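Local coordinates for pyruvate kinase (PDB 3GG8), which catalyses the last step of glycolysis, transferring the phosphoryl group of phosphoenolpyruvate to ADP to give pyruvate and ATP, at residues 40-45 with 60-65; 49-54 with 81-86; 93-98 with 443-448; 344-349 with 358-363. All blocks are in the same frame, centred on the assembly; numbering follows the deposited sequence.

Contact 1: 40-45 with 60-65; sequences IVCTMG and AGMNVC
Val41 and Val64 share one torsion, CG1 anti to the backbone N (chi1 -177° and -179°); paired across the parallel strands, they therefore lie side by side, pointing the same way, with Val41 CG2 3.8 Å from Val64 CB. They belong to the first two strands of the (beta/alpha)8 barrel, joined by a right-handed beta-alpha-beta crossover through helix 51-60. The valines share the face on which Val41 also meets Met345 of the last strand, the interior of the barrel. On the outward face, Met62 runs extended to its sulfur, bringing SD to 3.7 Å from Cys42 CB, while the doubly bent chain of Met44 curls until its SD lies 4.0 Å from Cys65 CB; helices 51-60 and 74-90 cover these sulfurs. The strands are laced by Cys42 N to Val64 O, 2.9 Å and nearly straight, and by Ile40 O, which accepts from both Asn63 N (3.1 Å) and Val64 N (3.3 Å). Gly61 closes helix 51-60 in a Schellman motif. The Asn63 side chain adds one more link: its OD1 takes Ile40 N on a lone pair, in the carbonyl plane, at 3.0 Å.

Contact 2: 49-54 with 81-86; sequences WNVDTL and VQNIQE
Asn83 reaches from helix 74-90 to the start of helix 51-60, where it meets Trp49, Val51 and Leu54; these are the first two helices after strands 39-43 and 62-68 on the outside of the barrel. With CG anti to its own carbonyl carbon (chi1 -69°), Asn83 carries its amide across toward the turn that precedes helix 51-60. There Asn83 ND2 lies 3.2 Å from Trp49 O, but the angle is too poor for a hydrogen bond. The indole stands perpendicular to the amide, with Trp49 NE1 3.9 Å from Asn83 ND2. On the other branch of the amide, Asn83 OD1 meets Val51 CG2 at 3.9 Å. Val51 CG2 also touches Glu86 CB one turn further along, at 3.9 Å. Beyond its CB, Glu86 bends at chi2 and its carboxylate turns off to a salt bridge with Lys89 of its own helix. Deeper in, Leu54 is extended past CG (chi2 174°) and lays CD1 against Asn83, 3.6 Å from its backbone O and 3.8 Å from its CB. Ile84 leaves its helix facing the other way, yet the second bend of its chain (chi2 -69°) brings CD1 to 4.1 Å from Leu54 CD1. Met44 lies against both of these inner side chains. No hydrogen bond passes between the two segments, and so the contact rests mainly on van der Waals packing, with at most a weak polar attraction between the Asn83 amide and the Trp49 carbonyl.

Contact 3: 93-98 with 443-448; sequences EARLAI and STIKHL
Ala97, the first residue of its barrel strand, and Lys446 of helix 442-447 bring the two backbones together, 5.0 Å apart between their CA atoms. The Ala97 methyl rests on the carbonyl of Lys446, its CB 3.4 Å from Lys446 O. Lys446 answers with its chain rather than its charge: bent at chi2 (-88°), it crosses the backbone just ahead of the strand, where CD lies 3.1 Å from Leu96 O and 3.6 Å from Arg95 O, and CE follows at 3.4 Å from Leu96 O. CE, bonded to the ammonium nitrogen, is probably slightly polarised, which may suit Leu96 O. Alongside, Arg95 crosses the CG2 methyl of Ile445. Arg95 CB (3.7 Å) and CG (3.8 Å) rest on Ile445 CG2, and the bend at chi2 (-63°) then helps bring Arg95 NH1 to 3.9 Å from that Ile445 CG2. That NH1 hydrogen-bonds Gln458 OE1, so the guanidinium is tied to the domain that Ile445 belongs to. The contact is therefore an interdomain one, between the catalytic barrel and the C-terminal alpha/beta domain. On the barrel side, strand 97-101 is paired with strand 62-68 and Leu96 packs on Met62 and Cys65; on the other, helix 442-447 lies against strands 435-439 and 454-458, with His447 edge-to-face with Phe224 of the next barrel strand.

Contact 4: 344-349 with 358-363; sequences VMLSGE and ITVETM
Met363 reaches from helix 356-371 to strand 343-346, meeting Leu346 tip to tip and sliding past Val344 in the opposite direction. Its CB points at the strand, and CG, anti to the backbone N (chi1 -156°), passes Val344 CG2 at 3.9 Å. SD then slots between the two residues, 3.6 Å from Leu346 CD2 and 3.8 Å from Val344 CG2. A bend at chi3 turns the terminal methyl in: CE lies 3.5 Å from Val344 CG2 and only 3.4 Å from Leu346 CG, tighter than usual carbon contact. One turn back along the helix, Thr359 CG2 touches Glu349 CB at 3.6 Å and Leu346 CD2 at 3.8 Å. Its hydroxyl bonds Phe355 O of its own helix and also accepts from a water that donates to Glu349 O (2.6 Å), bridging the segments. Glu349 itself bends at chi2, so that OE2 takes Ser347 N while OE1 takes Leu316 N; its buried carboxylate thus holds the turn after the strand. Strand and helix run nearly antiparallel, 164° between short axes: this is the eighth strand of the (beta/alpha)8 barrel with a following helix laid against its outer side.

How the contacts relate
Contacts 1, 2 and 4 belong to the catalytic barrel, whereas contact 3 joins it to the C-terminal domain. Contacts 1 and 4 meet where the first and last strands close the barrel: Val41 O bonds Leu346 N, and Thr43 OG1 bonds Leu346 O. Strand 62-68 carries the pairing on from contact 1 to contact 3 through Cys65 N and Ala97 O. Backbone hydrogen bonds thus dominate only contact 1; contact 4 is buried side-chain packing, and contact 3 mixes lysine methylenes and an alanine methyl on carbonyls with an arginine chain on an isoleucine methyl. Contact 2 alone reaches the exposed surface, its inner side lying on the sulfurs of contact 1; it does not touch contact 4, their centres being about 17 Å apart.

Contact 1: 40-45 with 60-65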
# COMPACT_ATOMS: atom_id res chain seq x y z
N ILE C 40 32.78 9.13 7.67
CA ILE C 40 33.41 9.32 8.98
C ILE C 40 34.18 10.64 9.04
O ILE C 40 35.04 10.90 8.19
CB ILE C 40 34.31 8.12 9.37
CG1 ILE C 40 33.47 6.83 9.50
CG2 ILE C 40 35.07 8.40 10.67
CD1 ILE C 40 34.29 5.57 9.66
N VAL C 41 33.84 11.47 10.03
CA VAL C 41 34.54 12.74 10.27
C VAL C 41 35.51 12.59 11.45
O VAL C 41 35.13 12.11 12.53
CB VAL C 41 33.54 13.91 10.51
CG1 VAL C 41 34.29 15.24 10.69
CG2 VAL C 41 32.48 13.99 9.39
N CYS C 42 36.76 13.00 11.22
CA CYS C 42 37.83 12.92 12.22
C CYS C 42 38.39 14.29 12.54
O CYS C 42 38.70 15.08 11.63
CB CYS C 42 38.95 12.01 11.74
SG CYS C 42 38.42 10.30 11.46
N THR C 43 38.49 14.57 13.83
CA THR C 43 39.04 15.83 14.33
C THR C 43 40.56 15.69 14.41
O THR C 43 41.08 14.74 15.00
CB THR C 43 38.45 16.19 15.71
OG1 THR C 43 37.03 16.30 15.58
CG2 THR C 43 38.99 17.52 16.25
N MET C 44 41.24 16.66 13.80
CA MET C 44 42.69 16.74 13.81
C MET C 44 43.18 17.16 15.18
O MET C 44 42.49 17.90 15.88
CB MET C 44 43.12 17.80 12.79
CG MET C 44 42.63 17.50 11.39
SD MET C 44 43.38 15.98 10.72
CE MET C 44 42.30 14.65 11.31
N GLY C 45 44.38 16.72 15.55
CA GLY C 45 44.94 17.04 16.86
C GLY C 45 46.28 16.36 17.04
O GLY C 45 46.74 15.68 16.12
N ALA C 60 41.68 3.50 7.12
CA ALA C 60 40.72 3.03 8.12
C ALA C 60 39.29 3.49 7.87
O ALA C 60 38.34 2.90 8.41
CB ALA C 60 41.18 3.46 9.50
N GLY C 61 39.12 4.55 7.08
CA GLY C 61 37.79 5.10 6.79
C GLY C 61 37.59 6.61 6.93
O GLY C 61 36.47 7.09 6.76
N MET C 62 38.64 7.36 7.24
CA MET C 62 38.50 8.83 7.35
C MET C 62 38.13 9.46 6.00
O MET C 62 38.82 9.22 5.01
CB MET C 62 39.79 9.47 7.89
CG MET C 62 39.81 11.01 7.84
SD MET C 62 41.15 11.70 8.82
CE MET C 62 42.57 11.44 7.74
N ASN C 63 37.05 10.25 5.97
CA ASN C 63 36.63 10.97 4.76
C ASN C 63 36.71 12.48 4.92
O ASN C 63 36.82 13.22 3.94
CB ASN C 63 35.20 10.58 4.38
CG ASN C 63 34.98 9.09 4.35
OD1 ASN C 63 34.16 8.57 5.12
ND2 ASN C 63 35.68 8.38 3.45
N VAL C 64 36.61 12.94 6.17
CA VAL C 64 36.58 14.38 6.44
C VAL C 64 37.51 14.69 7.61
O VAL C 64 37.51 13.95 8.61
CB VAL C 64 35.15 14.89 6.78
CG1 VAL C 64 35.14 16.41 7.03
CG2 VAL C 64 34.12 14.49 5.66
N CYS C 65 38.26 15.78 7.47
CA CYS C 65 39.14 16.33 8.51
C CYS C 65 38.58 17.61 9.12
O CYS C 65 38.53 18.66 8.45
CB CYS C 65 40.52 16.61 7.93
SG CYS C 65 41.28 15.15 7.20

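Contact 2: 49-54 with 81-86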
# COMPACT_ATOMS: atom_id res chain seq x y z
N TRP C 49 48.75 14.00 14.65
CA TRP C 49 49.57 15.05 14.12
C TRP C 49 50.36 14.60 12.88
O TRP C 49 50.43 15.33 11.89
CB TRP C 49 50.53 15.54 15.21
CG TRP C 49 51.69 16.26 14.67
CD1 TRP C 49 51.71 17.55 14.19
CD2 TRP C 49 53.02 15.75 14.53
NE1 TRP C 49 52.98 17.86 13.76
CE2 TRP C 49 53.80 16.77 13.95
CE3 TRP C 49 53.63 14.52 14.84
CZ2 TRP C 49 55.16 16.61 13.68
CZ3 TRP C 49 54.98 14.36 14.56
CH2 TRP C 49 55.73 15.40 13.98
N ASN C 50 50.95 13.42 12.92
CA ASN C 50 51.86 13.08 11.84
C ASN C 50 51.27 12.37 10.62
O ASN C 50 50.26 11.66 10.72
CB ASN C 50 53.18 12.46 12.33
CG ASN C 50 53.02 11.07 12.86
OD1 ASN C 50 52.03 10.75 13.51
ND2 ASN C 50 54.02 10.23 12.60
N VAL C 51 51.91 12.61 9.48
CA VAL C 51 51.48 12.13 8.18
C VAL C 51 51.21 10.62 8.18
O VAL C 51 50.26 10.16 7.56
CB VAL C 51 52.51 12.49 7.09
CG1 VAL C 51 52.12 11.88 5.75
CG2 VAL C 51 52.66 14.00 6.98
N ASP C 52 52.07 9.87 8.86
CA ASP C 52 51.95 8.42 8.91
C ASP C 52 50.60 7.96 9.50
O ASP C 52 49.98 7.05 8.97
CB ASP C 52 53.12 7.81 9.69
CG ASP C 52 53.03 6.30 9.77
OD1 ASP C 52 52.69 5.78 10.87
OD2 ASP C 52 53.25 5.63 8.74
N THR C 53 50.16 8.60 10.58
CA THR C 53 48.89 8.19 11.18
C THR C 53 47.69 8.75 10.41
O THR C 53 46.62 8.14 10.40
CB THR C 53 48.81 8.43 12.74
OG1 THR C 53 48.01 9.57 13.03
CG2 THR C 53 50.18 8.59 13.37
N LEU C 54 47.86 9.90 9.76
CA LEU C 54 46.80 10.41 8.89
C LEU C 54 46.55 9.44 7.72
O LEU C 54 45.40 9.15 7.39
CB LEU C 54 47.14 11.80 8.36
CG LEU C 54 47.10 12.96 9.36
CD1 LEU C 54 47.61 14.23 8.68
CD2 LEU C 54 45.70 13.15 9.99
N VAL C 81 46.97 21.35 8.05
CA VAL C 81 46.56 21.32 6.66
C VAL C 81 47.68 20.79 5.73
O VAL C 81 47.41 19.97 4.84
CB VAL C 81 46.02 22.69 6.21
CG1 VAL C 81 45.82 22.72 4.71
CG2 VAL C 81 44.71 23.01 6.96
N GLN C 82 48.92 21.25 5.95
CA GLN C 82 50.09 20.82 5.18
C GLN C 82 50.29 19.30 5.29
O GLN C 82 50.67 18.64 4.32
CB GLN C 82 51.34 21.58 5.67
CG GLN C 82 51.44 23.02 5.14
CD GLN C 82 52.31 23.97 5.99
OE1 GLN C 82 53.29 23.57 6.63
NE2 GLN C 82 51.95 25.25 5.98
N ASN C 83 50.03 18.77 6.48
CA ASN C 83 50.13 17.35 6.76
C ASN C 83 49.01 16.53 6.10
O ASN C 83 49.24 15.40 5.68
CB ASN C 83 50.12 17.10 8.28
CG ASN C 83 51.38 17.58 8.98
OD1 ASN C 83 52.48 17.62 8.41
ND2 ASN C 83 51.23 17.95 10.25
N ILE C 84 47.79 17.08 6.06
CA ILE C 84 46.68 16.47 5.32
C ILE C 84 47.11 16.35 3.86
O ILE C 84 46.96 15.30 3.25
CB ILE C 84 45.37 17.34 5.38
CG1 ILE C 84 44.97 17.71 6.81
CG2 ILE C 84 44.21 16.69 4.59
CD1 ILE C 84 44.50 16.62 7.64
N GLN C 85 47.64 17.44 3.32
CA GLN C 85 48.03 17.49 1.91
C GLN C 85 49.12 16.47 1.58
O GLN C 85 49.14 15.91 0.49
CB GLN C 85 48.45 18.91 1.51
CG GLN C 85 47.29 19.91 1.49
CD GLN C 85 47.73 21.36 1.33
OE1 GLN C 85 48.91 21.71 1.53
NE2 GLN C 85 46.78 22.22 0.97
N GLU C 86 50.01 16.22 2.54
CA GLU C 86 51.06 15.22 2.38
C GLU C 86 50.51 13.81 2.44
O GLU C 86 50.89 12.96 1.63
CB GLU C 86 52.18 15.41 3.41
CG GLU C 86 53.12 16.58 3.10
CD GLU C 86 53.71 16.51 1.70
OE1 GLU C 86 53.73 17.55 1.00
OE2 GLU C 86 54.16 15.42 1.28

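Contact 3: 93-98 with 443-448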
# COMPACT_ATOMS: atom_id res chain seq x y z
N GLU C 93 44.07 8.69 -4.45
CA GLU C 93 42.66 8.44 -4.76
C GLU C 93 41.71 9.01 -3.72
O GLU C 93 40.52 9.17 -4.01
CB GLU C 93 42.40 6.96 -5.00
CG GLU C 93 42.82 6.53 -6.40
CD GLU C 93 42.80 5.04 -6.60
OE1 GLU C 93 42.18 4.32 -5.78
OE2 GLU C 93 43.41 4.58 -7.60
N ALA C 94 42.24 9.33 -2.54
CA ALA C 94 41.44 9.90 -1.46
C ALA C 94 41.30 11.41 -1.63
O ALA C 94 42.28 12.12 -1.90
CB ALA C 94 42.05 9.58 -0.12
N ARG C 95 40.07 11.90 -1.50
CA ARG C 95 39.77 13.32 -1.67
C ARG C 95 39.10 13.84 -0.42
O ARG C 95 37.95 14.28 -0.44
CB ARG C 95 38.89 13.55 -2.90
CG ARG C 95 39.54 13.12 -4.19
CD ARG C 95 40.80 13.94 -4.46
NE ARG C 95 41.36 13.66 -5.77
CZ ARG C 95 40.84 14.10 -6.91
NH1 ARG C 95 39.73 14.83 -6.89
NH2 ARG C 95 41.42 13.80 -8.07
N LEU C 96 39.85 13.77 0.68
CA LEU C 96 39.41 14.17 2.00
C LEU C 96 38.91 15.61 1.98
O LEU C 96 39.55 16.48 1.39
CB LEU C 96 40.59 14.08 2.97
CG LEU C 96 41.17 12.71 3.31
CD1 LEU C 96 42.50 12.89 4.03
CD2 LEU C 96 40.19 11.92 4.17
N ALA C 97 37.77 15.85 2.62
CA ALA C 97 37.30 17.23 2.76
C ALA C 97 37.84 17.79 4.06
O ALA C 97 38.14 17.05 5.00
CB ALA C 97 35.79 17.29 2.73
N ILE C 98 37.99 19.11 4.08
CA ILE C 98 38.46 19.84 5.25
C ILE C 98 37.33 20.74 5.77
O ILE C 98 36.74 21.52 5.02
CB ILE C 98 39.75 20.63 4.93
CG1 ILE C 98 40.85 19.64 4.48
CG2 ILE C 98 40.22 21.44 6.13
CD1 ILE C 98 42.11 20.32 3.96
N SER C 443 35.77 20.86 -6.00
CA SER C 443 35.04 21.21 -4.80
C SER C 443 33.79 20.34 -4.62
O SER C 443 33.49 19.91 -3.50
CB SER C 443 34.74 22.71 -4.72
OG SER C 443 33.95 23.12 -5.81
N THR C 444 33.10 20.03 -5.72
CA THR C 444 31.97 19.08 -5.67
C THR C 444 32.40 17.71 -5.17
O THR C 444 31.75 17.14 -4.29
CB THR C 444 31.23 18.98 -7.02
OG1 THR C 444 30.42 20.14 -7.19
CG2 THR C 444 30.30 17.77 -7.08
N ILE C 445 33.49 17.16 -5.71
CA ILE C 445 34.02 15.89 -5.21
C ILE C 445 34.31 15.91 -3.69
O ILE C 445 34.02 14.93 -2.98
CB ILE C 445 35.27 15.46 -6.02
CG1 ILE C 445 34.82 14.77 -7.31
CG2 ILE C 445 36.18 14.52 -5.23
CD1 ILE C 445 35.36 15.46 -8.48
N LYS C 446 34.85 17.03 -3.20
CA LYS C 446 35.10 17.23 -1.77
C LYS C 446 33.81 17.35 -0.94
O LYS C 446 33.71 16.77 0.14
CB LYS C 446 35.98 18.48 -1.55
CG LYS C 446 37.38 18.40 -2.17
CD LYS C 446 38.37 17.76 -1.23
CE LYS C 446 39.78 17.75 -1.80
NZ LYS C 446 40.40 19.10 -1.82
N HIS C 447 32.82 18.09 -1.44
CA HIS C 447 31.54 18.25 -0.75
C HIS C 447 30.80 16.92 -0.58
O HIS C 447 30.07 16.72 0.38
CB HIS C 447 30.65 19.26 -1.48
CG HIS C 447 31.17 20.66 -1.45
ND1 HIS C 447 31.02 21.54 -2.51
CD2 HIS C 447 31.83 21.35 -0.48
CE1 HIS C 447 31.56 22.70 -2.19
NE2 HIS C 447 32.06 22.61 -0.97
N LEU C 448 31.03 16.01 -1.51
CA LEU C 448 30.35 14.72 -1.55
C LEU C 448 30.89 13.72 -0.55
O LEU C 448 30.32 12.63 -0.40
CB LEU C 448 30.46 14.16 -2.98
CG LEU C 448 29.30 14.21 -3.99
CD1 LEU C 448 28.13 15.11 -3.61
CD2 LEU C 448 29.84 14.53 -5.37

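Contact 4: 344-349 with 358-363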
# COMPACT_ATOMS: atom_id res chain seq x y z
N VAL C 344 29.17 10.21 10.96
CA VAL C 344 29.45 10.06 12.38
C VAL C 344 30.81 10.73 12.64
O VAL C 344 31.71 10.67 11.79
CB VAL C 344 29.42 8.57 12.80
CG1 VAL C 344 27.98 8.08 12.93
CG2 VAL C 344 30.21 7.70 11.81
N MET C 345 30.95 11.39 13.78
CA MET C 345 32.12 12.22 14.03
C MET C 345 32.88 11.82 15.27
O MET C 345 32.27 11.55 16.32
CB MET C 345 31.74 13.69 14.11
CG MET C 345 32.93 14.62 14.21
SD MET C 345 32.38 16.32 14.29
CE MET C 345 32.56 16.69 16.02
N LEU C 346 34.20 11.75 15.12
CA LEU C 346 35.13 11.55 16.21
C LEU C 346 35.74 12.88 16.61
O LEU C 346 36.13 13.71 15.75
CB LEU C 346 36.21 10.52 15.84
CG LEU C 346 35.67 9.09 15.57
CD1 LEU C 346 36.72 8.17 14.92
CD2 LEU C 346 35.06 8.43 16.83
N SER C 347 35.80 13.11 17.92
CA SER C 347 36.34 14.37 18.43
C SER C 347 37.66 14.12 19.12
O SER C 347 38.68 13.98 18.44
CB SER C 347 35.32 15.08 19.33
OG SER C 347 34.22 15.51 18.54
N GLY C 348 37.66 14.08 20.45
CA GLY C 348 38.87 13.82 21.24
C GLY C 348 39.49 12.46 20.96
O GLY C 348 40.72 12.28 21.12
N GLU C 349 38.66 11.49 20.56
CA GLU C 349 39.15 10.13 20.29
C GLU C 349 40.30 10.12 19.29
O GLU C 349 41.20 9.29 19.41
CB GLU C 349 38.02 9.21 19.79
CG GLU C 349 36.79 9.13 20.71
CD GLU C 349 35.65 10.07 20.27
OE1 GLU C 349 34.46 9.69 20.41
OE2 GLU C 349 35.94 11.19 19.80
N ILE C 358 42.85 2.93 15.41
CA ILE C 358 41.98 1.90 15.97
C ILE C 358 40.55 2.42 16.21
O ILE C 358 39.58 1.69 15.99
CB ILE C 358 42.59 1.23 17.24
CG1 ILE C 358 43.80 0.37 16.83
CG2 ILE C 358 41.56 0.36 17.96
CD1 ILE C 358 44.39 -0.50 17.94
N THR C 359 40.42 3.68 16.63
CA THR C 359 39.11 4.26 16.83
C THR C 359 38.38 4.41 15.48
O THR C 359 37.18 4.16 15.39
CB THR C 359 39.16 5.60 17.61
OG1 THR C 359 39.92 5.42 18.82
CG2 THR C 359 37.75 6.07 17.99
N VAL C 360 39.10 4.81 14.43
CA VAL C 360 38.49 4.96 13.11
C VAL C 360 38.05 3.62 12.53
O VAL C 360 36.98 3.52 11.93
CB VAL C 360 39.42 5.67 12.08
CG1 VAL C 360 38.74 5.78 10.73
CG2 VAL C 360 39.79 7.04 12.55
N GLU C 361 38.88 2.59 12.69
CA GLU C 361 38.52 1.24 12.25
C GLU C 361 37.28 0.73 12.99
O GLU C 361 36.43 0.07 12.40
CB GLU C 361 39.66 0.24 12.49
CG GLU C 361 41.04 0.69 12.01
CD GLU C 361 42.07 -0.43 12.09
OE1 GLU C 361 42.82 -0.62 11.09
OE2 GLU C 361 42.15 -1.11 13.14
N THR C 362 37.21 1.02 14.28
CA THR C 362 36.12 0.56 15.14
C THR C 362 34.79 1.19 14.72
O THR C 362 33.77 0.50 14.62
CB THR C 362 36.45 0.82 16.63
OG1 THR C 362 37.67 0.15 16.96
CG2 THR C 362 35.34 0.34 17.56
N MET C 363 34.81 2.48 14.45
CA MET C 363 33.60 3.14 13.99
C MET C 363 33.16 2.67 12.62
O MET C 363 31.97 2.63 12.36
CB MET C 363 33.74 4.67 14.00
CG MET C 363 32.36 5.34 14.10
SD MET C 363 32.43 6.98 14.83
CE MET C 363 33.29 7.80 13.50
O HOH W 1 41.80 7.15 20.75